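Local coordinates for protein glutathione S-transferase (Bombyx mori, PDB 4E8H) that binds glutathione and, as a homodimeric member of the glutathione transferase family, probably catalyses its conjugation to electrophilic compounds, at residues M23-L28 and T76-A81; Y111-N116 and D137-W142; V167-I172 and A186-R191. All blocks are in the same frame, centred on the assembly; numbering follows the deposited sequence.

How the contacts relate
Contact 1 belongs to the thioredoxin-like N-terminal domain, whereas contacts 2 and 3 are in the helical C-terminal domain, so the set samples packing within each and between them. Contacts 1 and 3 have centres about 20 Å apart, yet Met23 CE packs on Val167 CG2 at 3.7 Å. Contacts 2 and 3, with centres about 14 Å apart, share a core, where Leu140 CD2 lies 3.9 Å from Ile169 CD1. None forms the glutathione site: the side chain of Leu78 is about 12 Å from the bound glutathione, that of Arg113 about 14 Å, and that of Ile169 about 12 Å from that of glutathione-binding Arg72. Contacts 1 and 2 also touch the second subunit.

Contact 1: M23-L28 and T76-A81; sequences MTARVL and TYLVNA
Thr24 OG1 is held by two partners: it gives its hydrogen to the backbone oxygen of Ala20, one turn back in its own helix, and receives a second bond from Gln75 NE2, just ahead of 76-81. This hydroxyl on a buried residue is thereby satisfied while tying helix 16-27 to helix 71-82. The side chains that meet across the two segments are all apolar, and no hydrogen bond joins 23-28 to 76-81 directly. Leu28, just past the end of helix 16-27, reaches over with CD1, which settles 3.6 Å from Leu78 CB and 3.8 Å from Val79 N, over the backbone that joins these two residues. Its side chain crosses that of Val79 at about a right angle, with CD1 at 3.8 Å and CD2 at 4.1 Å from Val79 CG2. Val79 presents this methyl because CG1 takes the place opposite the backbone N (chi1 -176°), leaving CG2 beside the N on the flank that Leu28 approaches. Leu78 in turn sends its branch toward the first helix, and its CD1 meets Ala25 CB more loosely, at 4.3 Å. The pair of helices is the one that, in the thioredoxin-like fold of glutathione transferases, packs on the same face of the sheet; Leu78 also rests on Met61 of strand 60-63, and Val79 on Val160 of the C-terminal domain. Helix 71-82 opens with Ser71 and Arg72, both glutathione ligands. Methyl packing makes little demand on orientation, so the relative placement of the helices probably depends more on the neighbouring Thr24-Gln75 bond.

Contact 2: Y111-N116 and D137-W142; sequences YLRYLN and DEALGW
Arg113 and Glu138 meet with their flat groups tilted by 39°, the carboxylate oxygen coming in at the rim of the guanidinium. The resulting salt bridge runs from Arg113 NH1 to Glu138 OE1 over 2.9 Å, with a nearly straight N-H angle of 166°. The oxygen lies almost in the guanidinium plane, whereas the glutamate accepts on its anti side and somewhat out of its own plane. A water completes a ring beside the bridge: it accepts from Arg113 NH2 at 2.8 Å and donates to Glu138 OE1 at 2.7 Å, so that one carboxylate oxygen serves both. NH1 has another partner in the backbone oxygen of Lys135, which further fixes the rotation of the group. Arg113 can span the gap because its chain is extended from CG to NE, and on the way its CD lies 3.9 Å from Ala139 CB. The two segments are antiparallel neighbours in the helical bundle of the C-terminal domain, helix 93-124 lying against helix 130-146 with local axes 9.8 Å apart. Trp142, one turn beyond Glu138, brings CZ3, a corner of its six-membered ring, over one face of the guanidinium, 3.8 Å above the plane and offset toward the rim. The planes are 53° apart, so the groups are inclined and not stacked, and CZ3 is 4.0 Å from Arg113 NH1. The same indole also packs on Pro54 of the second subunit, while Leu112 meets its counterpart Leu112 of that subunit.

Contact 3: V167-I172 and A186-R191; sequences VTITNI and AKWFER
Phe189 swings its ring out with CG opposite the backbone N (chi1 -178°), and Ile169 answers by holding CG1 beside its own N (chi1 -56°), which turns CG2 toward the phenyl. CG2 sits over one face of the ring, 3.9 Å from its centroid and 19° off the normal: a CH-pi contact, shifted toward CD1, which is 3.7 Å away. The other branch of Ile169 serves a second aromatic group, CG1 touching Trp188 CZ3 at the edge of the indole at 3.7 Å. Isoleucine is thus fitted between two rings, one offering its face and one its rim. Thr170 OG1 lies at the edge of the phenyl, 3.7 Å from Phe189 CE1, but its polar partners are Val166 O, Asp205 and Tyr201. Similarly, Trp188 NE1 is bonded to Asp162 in the first turn of helix 160-174, so the indole ties the two helices as well as padding them. Were Phe189 replaced by a serine, Ile169 CG2 would probably lose the ring face it lies on and a gap would open beside Thr170. Within the C-terminal helical domain the local axes of 167-172 and 186-191 cross steeply, and their wide 11.2 Å spacing is bridged by large aromatic side chains. The Trp188 nitrogen and the Thr170 hydroxyl find their partners outside the contact, which leaves its middle to apolar and aromatic packing.

Contact 1: M23-L28 and T76-A81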
loop_
_atom_site.group_PDB
_atom_site.type_symbol
_atom_site.label_atom_id
_atom_site.label_comp_id
_atom_site.label_asym_id
_atom_site.label_seq_id
_atom_site.Cartn_x
_atom_site.Cartn_y
_atom_site.Cartn_z
ATOM N N MET B 23 -2.347 -6.424 17.169
ATOM C CA MET B 23 -1.152 -6.024 17.914
ATOM C C MET B 23 -0.995 -4.503 17.982
ATOM O O MET B 23 -0.523 -3.979 18.990
ATOM C CB MET B 23 0.111 -6.669 17.333
ATOM C CG MET B 23 0.267 -8.152 17.663
ATOM S SD MET B 23 1.884 -8.838 17.226
ATOM C CE MET B 23 1.854 -8.723 15.438
ATOM N N THR B 24 -1.387 -3.800 16.919
ATOM C CA THR B 24 -1.354 -2.334 16.922
ATOM C C THR B 24 -2.299 -1.779 17.987
ATOM O O THR B 24 -1.937 -0.859 18.722
ATOM C CB THR B 24 -1.693 -1.733 15.538
ATOM O OG1 THR B 24 -0.750 -2.206 14.573
ATOM C CG2 THR B 24 -1.633 -0.205 15.573
ATOM N N ALA B 25 -3.498 -2.356 18.073
ATOM C CA ALA B 25 -4.490 -1.963 19.075
ATOM C C ALA B 25 -4.021 -2.218 20.509
ATOM O O ALA B 25 -4.315 -1.424 21.407
ATOM C CB ALA B 25 -5.813 -2.666 18.817
ATOM N N ARG B 26 -3.301 -3.318 20.723
ATOM C CA ARG B 26 -2.753 -3.627 22.044
ATOM C C ARG B 26 -1.707 -2.603 22.479
ATOM O O ARG B 26 -1.746 -2.120 23.613
ATOM C CB ARG B 26 -2.170 -5.045 22.084
ATOM C CG ARG B 26 -3.219 -6.154 22.045
ATOM C CD ARG B 26 -3.957 -6.290 23.371
ATOM N NE ARG B 26 -3.086 -6.808 24.424
ATOM C CZ ARG B 26 -2.939 -8.098 24.712
ATOM N NH1 ARG B 26 -3.609 -9.022 24.031
ATOM N NH2 ARG B 26 -2.120 -8.467 25.687
ATOM N N VAL B 27 -0.787 -2.266 21.574
ATOM C CA VAL B 27 0.263 -1.276 21.848
ATOM C C VAL B 27 -0.338 0.095 22.181
ATOM O O VAL B 27 0.199 0.834 23.010
ATOM C CB VAL B 27 1.283 -1.174 20.676
ATOM C CG1 VAL B 27 2.275 -0.031 20.891
ATOM C CG2 VAL B 27 2.035 -2.481 20.512
ATOM N N LEU B 28 -1.462 0.412 21.543
ATOM C CA LEU B 28 -2.187 1.658 21.790
ATOM C C LEU B 28 -3.156 1.537 22.965
ATOM O O LEU B 28 -3.793 2.522 23.353
ATOM C CB LEU B 28 -2.948 2.091 20.532
ATOM C CG LEU B 28 -2.127 2.504 19.308
ATOM C CD1 LEU B 28 -2.999 2.526 18.069
ATOM C CD2 LEU B 28 -1.447 3.854 19.513
ATOM N N THR B 76 -2.778 2.874 10.852
ATOM C CA THR B 76 -2.427 4.289 10.867
ATOM C C THR B 76 -3.564 5.145 11.427
ATOM O O THR B 76 -3.311 6.113 12.149
ATOM C CB THR B 76 -1.986 4.800 9.475
ATOM O OG1 THR B 76 -3.007 4.522 8.510
ATOM C CG2 THR B 76 -0.685 4.128 9.043
ATOM N N TYR B 77 -4.807 4.773 11.111
ATOM C CA TYR B 77 -5.984 5.445 11.678
ATOM C C TYR B 77 -6.037 5.365 13.205
ATOM O O TYR B 77 -6.338 6.361 13.867
ATOM C CB TYR B 77 -7.294 4.899 11.089
ATOM C CG TYR B 77 -8.527 5.355 11.852
ATOM C CD1 TYR B 77 -8.944 6.687 11.809
ATOM C CD2 TYR B 77 -9.264 4.461 12.633
ATOM C CE1 TYR B 77 -10.066 7.117 12.518
ATOM C CE2 TYR B 77 -10.389 4.882 13.346
ATOM C CZ TYR B 77 -10.784 6.210 13.281
ATOM O OH TYR B 77 -11.895 6.634 13.977
ATOM N N LEU B 78 -5.759 4.185 13.759
ATOM C CA LEU B 78 -5.796 4.006 15.209
ATOM C C LEU B 78 -4.772 4.905 15.904
ATOM O O LEU B 78 -5.057 5.469 16.964
ATOM C CB LEU B 78 -5.612 2.533 15.601
ATOM C CG LEU B 78 -6.660 1.513 15.127
ATOM C CD1 LEU B 78 -6.302 0.111 15.602
ATOM C CD2 LEU B 78 -8.076 1.881 15.566
ATOM N N VAL B 79 -3.597 5.060 15.294
ATOM C CA VAL B 79 -2.594 5.984 15.826
ATOM C C VAL B 79 -3.008 7.455 15.640
ATOM O O VAL B 79 -2.955 8.227 16.599
ATOM C CB VAL B 79 -1.169 5.717 15.266
ATOM C CG1 VAL B 79 -0.146 6.642 15.933
ATOM C CG2 VAL B 79 -0.768 4.262 15.486
ATOM N N ASN B 80 -3.430 7.834 14.430
ATOM C CA ASN B 80 -3.865 9.216 14.158
ATOM C C ASN B 80 -4.990 9.683 15.077
ATOM O O ASN B 80 -4.978 10.818 15.556
ATOM C CB ASN B 80 -4.305 9.397 12.696
ATOM C CG ASN B 80 -3.147 9.343 11.713
ATOM O OD1 ASN B 80 -1.989 9.571 12.070
ATOM N ND2 ASN B 80 -3.461 9.044 10.457
ATOM N N ALA B 81 -5.953 8.799 15.321
ATOM C CA ALA B 81 -7.132 9.141 16.108
ATOM C C ALA B 81 -6.979 8.921 17.613
ATOM O O ALA B 81 -7.537 9.687 18.403
ATOM C CB ALA B 81 -8.354 8.390 15.588
#

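Contact 2: Y111-N116 and D137-W142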
loop_
_atom_site.group_PDB
_atom_site.type_symbol
_atom_site.label_atom_id
_atom_site.label_comp_id
_atom_site.label_asym_id
_atom_site.label_seq_id
_atom_site.Cartn_x
_atom_site.Cartn_y
_atom_site.Cartn_z
ATOM N N TYR B 111 4.727 -8.730 1.473
ATOM C CA TYR B 111 3.550 -9.555 1.721
ATOM C C TYR B 111 3.047 -10.245 0.455
ATOM O O TYR B 111 2.650 -11.410 0.496
ATOM C CB TYR B 111 2.426 -8.751 2.376
ATOM C CG TYR B 111 1.291 -9.626 2.843
ATOM C CD1 TYR B 111 1.457 -10.493 3.923
ATOM C CD2 TYR B 111 0.056 -9.605 2.196
ATOM C CE1 TYR B 111 0.425 -11.311 4.351
ATOM C CE2 TYR B 111 -0.989 -10.418 2.621
ATOM C CZ TYR B 111 -0.795 -11.269 3.698
ATOM O OH TYR B 111 -1.818 -12.081 4.127
ATOM N N LEU B 112 3.068 -9.520 -0.661
ATOM C CA LEU B 112 2.657 -10.068 -1.952
ATOM C C LEU B 112 3.515 -11.263 -2.366
ATOM O O LEU B 112 2.986 -12.298 -2.779
ATOM C CB LEU B 112 2.687 -8.983 -3.036
ATOM C CG LEU B 112 2.450 -9.406 -4.491
ATOM C CD1 LEU B 112 1.060 -10.013 -4.693
ATOM C CD2 LEU B 112 2.661 -8.223 -5.424
ATOM N N ARG B 113 4.835 -11.109 -2.256
ATOM C CA ARG B 113 5.777 -12.184 -2.583
ATOM C C ARG B 113 5.674 -13.360 -1.610
ATOM O O ARG B 113 5.869 -14.513 -2.004
ATOM C CB ARG B 113 7.212 -11.654 -2.655
ATOM C CG ARG B 113 7.524 -10.916 -3.953
ATOM C CD ARG B 113 8.684 -9.947 -3.782
ATOM N NE ARG B 113 8.792 -9.019 -4.908
ATOM C CZ ARG B 113 9.883 -8.842 -5.649
ATOM N NH1 ARG B 113 10.994 -9.521 -5.392
ATOM N NH2 ARG B 113 9.866 -7.969 -6.647
ATOM N N TYR B 114 5.369 -13.057 -0.346
ATOM C CA TYR B 114 5.049 -14.078 0.655
ATOM C C TYR B 114 3.829 -14.887 0.211
ATOM O O TYR B 114 3.852 -16.121 0.244
ATOM C CB TYR B 114 4.807 -13.437 2.032
ATOM C CG TYR B 114 4.055 -14.317 3.019
ATOM C CD1 TYR B 114 4.735 -15.207 3.849
ATOM C CD2 TYR B 114 2.662 -14.255 3.121
ATOM C CE1 TYR B 114 4.049 -16.017 4.753
ATOM C CE2 TYR B 114 1.966 -15.062 4.018
ATOM C CZ TYR B 114 2.667 -15.939 4.831
ATOM O OH TYR B 114 1.989 -16.739 5.724
ATOM N N LEU B 115 2.774 -14.183 -0.201
ATOM C CA LEU B 115 1.543 -14.819 -0.680
ATOM C C LEU B 115 1.781 -15.691 -1.905
ATOM O O LEU B 115 1.273 -16.808 -1.977
ATOM C CB LEU B 115 0.468 -13.777 -1.006
ATOM C CG LEU B 115 -0.290 -13.081 0.124
ATOM C CD1 LEU B 115 -1.205 -12.024 -0.475
ATOM C CD2 LEU B 115 -1.091 -14.067 0.973
ATOM N N ASN B 116 2.547 -15.176 -2.865
ATOM C CA ASN B 116 2.831 -15.906 -4.101
ATOM C C ASN B 116 3.628 -17.191 -3.869
ATOM O O ASN B 116 3.412 -18.194 -4.553
ATOM C CB ASN B 116 3.534 -15.002 -5.118
ATOM C CG ASN B 116 2.617 -13.924 -5.681
ATOM O OD1 ASN B 116 1.396 -13.970 -5.512
ATOM N ND2 ASN B 116 3.207 -12.948 -6.358
ATOM N N ASP B 137 12.912 -14.107 -1.477
ATOM C CA ASP B 137 14.271 -13.994 -0.938
ATOM C C ASP B 137 14.918 -12.652 -1.283
ATOM O O ASP B 137 15.642 -12.077 -0.465
ATOM C CB ASP B 137 15.155 -15.133 -1.464
ATOM C CG ASP B 137 14.636 -16.516 -1.089
ATOM O OD1 ASP B 137 13.862 -16.640 -0.117
ATOM O OD2 ASP B 137 15.013 -17.487 -1.778
ATOM N N GLU B 138 14.657 -12.171 -2.499
ATOM C CA GLU B 138 15.134 -10.866 -2.959
ATOM C C GLU B 138 14.594 -9.745 -2.070
ATOM O O GLU B 138 15.322 -8.813 -1.726
ATOM C CB GLU B 138 14.733 -10.631 -4.423
ATOM C CG GLU B 138 15.312 -9.355 -5.048
ATOM C CD GLU B 138 14.744 -9.040 -6.428
ATOM O OE1 GLU B 138 13.546 -9.304 -6.672
ATOM O OE2 GLU B 138 15.500 -8.509 -7.269
ATOM N N ALA B 139 13.317 -9.856 -1.700
ATOM C CA ALA B 139 12.663 -8.891 -0.815
ATOM C C ALA B 139 13.211 -8.943 0.612
ATOM O O ALA B 139 13.310 -7.908 1.277
ATOM C CB ALA B 139 11.154 -9.106 -0.818
ATOM N N LEU B 140 13.562 -10.143 1.078
ATOM C CA LEU B 140 14.208 -10.304 2.383
ATOM C C LEU B 140 15.587 -9.640 2.418
ATOM O O LEU B 140 15.978 -9.079 3.440
ATOM C CB LEU B 140 14.313 -11.782 2.788
ATOM C CG LEU B 140 13.072 -12.521 3.316
ATOM C CD1 LEU B 140 13.450 -13.931 3.751
ATOM C CD2 LEU B 140 12.398 -11.780 4.475
ATOM N N GLY B 141 16.314 -9.705 1.302
ATOM C CA GLY B 141 17.597 -9.010 1.161
ATOM C C GLY B 141 17.435 -7.503 1.267
ATOM O O GLY B 141 18.228 -6.834 1.937
ATOM N N TRP B 142 16.403 -6.976 0.606
ATOM C CA TRP B 142 16.049 -5.562 0.716
ATOM C C TRP B 142 15.682 -5.157 2.148
ATOM O O TRP B 142 16.163 -4.134 2.642
ATOM C CB TRP B 142 14.906 -5.200 -0.238
ATOM C CG TRP B 142 15.251 -5.274 -1.702
ATOM C CD1 TRP B 142 16.478 -5.075 -2.275
ATOM C CD2 TRP B 142 14.343 -5.533 -2.782
ATOM N NE1 TRP B 142 16.392 -5.214 -3.639
ATOM C CE2 TRP B 142 15.093 -5.490 -3.978
ATOM C CE3 TRP B 142 12.969 -5.803 -2.854
ATOM C CZ2 TRP B 142 14.516 -5.709 -5.236
ATOM C CZ3 TRP B 142 12.394 -6.019 -4.105
ATOM C CH2 TRP B 142 13.169 -5.971 -5.278
HETATM O O HOH W 1 11.962 -8.088 -8.538
#

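Contact 3: V167-I172 and A186-R191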
loop_
_atom_site.group_PDB
_atom_site.type_symbol
_atom_site.label_atom_id
_atom_site.label_comp_id
_atom_site.label_asym_id
_atom_site.label_seq_id
_atom_site.Cartn_x
_atom_site.Cartn_y
_atom_site.Cartn_z
ATOM N N VAL B 167 4.642 -9.721 11.314
ATOM C CA VAL B 167 3.675 -10.800 11.094
ATOM C C VAL B 167 4.209 -11.793 10.053
ATOM O O VAL B 167 4.145 -13.009 10.254
ATOM C CB VAL B 167 2.280 -10.258 10.674
ATOM C CG1 VAL B 167 1.347 -11.401 10.287
ATOM C CG2 VAL B 167 1.660 -9.437 11.799
ATOM N N THR B 168 4.752 -11.258 8.962
ATOM C CA THR B 168 5.305 -12.060 7.873
ATOM C C THR B 168 6.534 -12.850 8.315
ATOM O O THR B 168 6.697 -14.021 7.954
ATOM C CB THR B 168 5.629 -11.167 6.652
ATOM O OG1 THR B 168 4.404 -10.697 6.083
ATOM C CG2 THR B 168 6.406 -11.932 5.582
ATOM N N ILE B 169 7.388 -12.202 9.100
ATOM C CA ILE B 169 8.593 -12.839 9.615
ATOM C C ILE B 169 8.215 -13.920 10.630
ATOM O O ILE B 169 8.827 -14.992 10.650
ATOM C CB ILE B 169 9.593 -11.794 10.191
ATOM C CG1 ILE B 169 9.951 -10.740 9.126
ATOM C CG2 ILE B 169 10.854 -12.467 10.732
ATOM C CD1 ILE B 169 10.492 -11.299 7.798
ATOM N N THR B 170 7.191 -13.651 11.441
ATOM C CA THR B 170 6.645 -14.661 12.349
ATOM C C THR B 170 6.127 -15.877 11.572
ATOM O O THR B 170 6.408 -17.018 11.951
ATOM C CB THR B 170 5.531 -14.087 13.261
ATOM O OG1 THR B 170 6.056 -12.995 14.030
ATOM C CG2 THR B 170 5.001 -15.153 14.223
ATOM N N ASN B 171 5.392 -15.638 10.485
ATOM C CA ASN B 171 4.863 -16.735 9.674
ATOM C C ASN B 171 5.950 -17.626 9.078
ATOM O O ASN B 171 5.895 -18.848 9.223
ATOM C CB ASN B 171 3.933 -16.220 8.574
ATOM C CG ASN B 171 2.574 -15.800 9.102
ATOM O OD1 ASN B 171 2.068 -16.355 10.078
ATOM N ND2 ASN B 171 1.974 -14.813 8.452
ATOM N N ILE B 172 6.940 -17.016 8.428
ATOM C CA ILE B 172 8.012 -17.784 7.788
ATOM C C ILE B 172 8.861 -18.555 8.807
ATOM O O ILE B 172 9.329 -19.659 8.521
ATOM C CB ILE B 172 8.871 -16.939 6.797
ATOM C CG1 ILE B 172 9.714 -15.881 7.526
ATOM C CG2 ILE B 172 7.976 -16.312 5.717
ATOM C CD1 ILE B 172 10.786 -15.224 6.655
ATOM N N ALA B 186 17.543 -10.870 11.712
ATOM C CA ALA B 186 17.623 -11.715 12.906
ATOM C C ALA B 186 17.598 -10.908 14.203
ATOM O O ALA B 186 16.826 -11.218 15.112
ATOM C CB ALA B 186 18.860 -12.610 12.851
ATOM N N LYS B 187 18.433 -9.871 14.277
ATOM C CA LYS B 187 18.529 -9.022 15.468
ATOM C C LYS B 187 17.278 -8.166 15.646
ATOM O O LYS B 187 16.782 -8.008 16.764
ATOM C CB LYS B 187 19.772 -8.127 15.402
ATOM C CG LYS B 187 21.096 -8.878 15.463
ATOM C CD LYS B 187 22.260 -7.971 15.090
ATOM C CE LYS B 187 23.496 -8.781 14.727
ATOM N NZ LYS B 187 24.592 -7.922 14.197
ATOM N N TRP B 188 16.782 -7.617 14.538
ATOM C CA TRP B 188 15.550 -6.833 14.534
ATOM C C TRP B 188 14.358 -7.659 15.004
ATOM O O TRP B 188 13.496 -7.152 15.721
ATOM C CB TRP B 188 15.278 -6.263 13.138
ATOM C CG TRP B 188 13.868 -5.775 12.933
ATOM C CD1 TRP B 188 13.390 -4.522 13.184
ATOM C CD2 TRP B 188 12.758 -6.534 12.433
ATOM N NE1 TRP B 188 12.054 -4.450 12.872
ATOM C CE2 TRP B 188 11.639 -5.671 12.408
ATOM C CE3 TRP B 188 12.599 -7.859 12.001
ATOM C CZ2 TRP B 188 10.378 -6.088 11.973
ATOM C CZ3 TRP B 188 11.342 -8.276 11.571
ATOM C CH2 TRP B 188 10.249 -7.390 11.558
ATOM N N PHE B 189 14.307 -8.924 14.590
ATOM C CA PHE B 189 13.194 -9.806 14.943
ATOM C C PHE B 189 13.169 -10.097 16.446
ATOM O O PHE B 189 12.103 -10.066 17.068
ATOM C CB PHE B 189 13.235 -11.092 14.100
ATOM C CG PHE B 189 12.097 -12.054 14.361
ATOM C CD1 PHE B 189 10.767 -11.635 14.323
ATOM C CD2 PHE B 189 12.365 -13.399 14.605
ATOM C CE1 PHE B 189 9.723 -12.541 14.554
ATOM C CE2 PHE B 189 11.332 -14.312 14.834
ATOM C CZ PHE B 189 10.009 -13.882 14.809
ATOM N N GLU B 190 14.340 -10.351 17.027
ATOM C CA GLU B 190 14.447 -10.581 18.470
ATOM C C GLU B 190 14.073 -9.318 19.240
ATOM O O GLU B 190 13.378 -9.383 20.254
ATOM C CB GLU B 190 15.853 -11.056 18.857
ATOM C CG GLU B 190 16.261 -12.407 18.255
ATOM C CD GLU B 190 15.298 -13.538 18.596
ATOM O OE1 GLU B 190 14.912 -13.664 19.779
ATOM O OE2 GLU B 190 14.934 -14.308 17.678
ATOM N N ARG B 191 14.521 -8.174 18.727
ATOM C CA ARG B 191 14.226 -6.863 19.298
ATOM C C ARG B 191 12.724 -6.553 19.318
ATOM O O ARG B 191 12.192 -6.113 20.338
ATOM C CB ARG B 191 14.978 -5.788 18.507
ATOM C CG ARG B 191 14.976 -4.396 19.124
ATOM C CD ARG B 191 15.815 -3.418 18.298
ATOM N NE ARG B 191 17.209 -3.847 18.170
ATOM C CZ ARG B 191 17.800 -4.189 17.027
ATOM N NH1 ARG B 191 17.135 -4.150 15.878
ATOM N NH2 ARG B 191 19.072 -4.566 17.030
#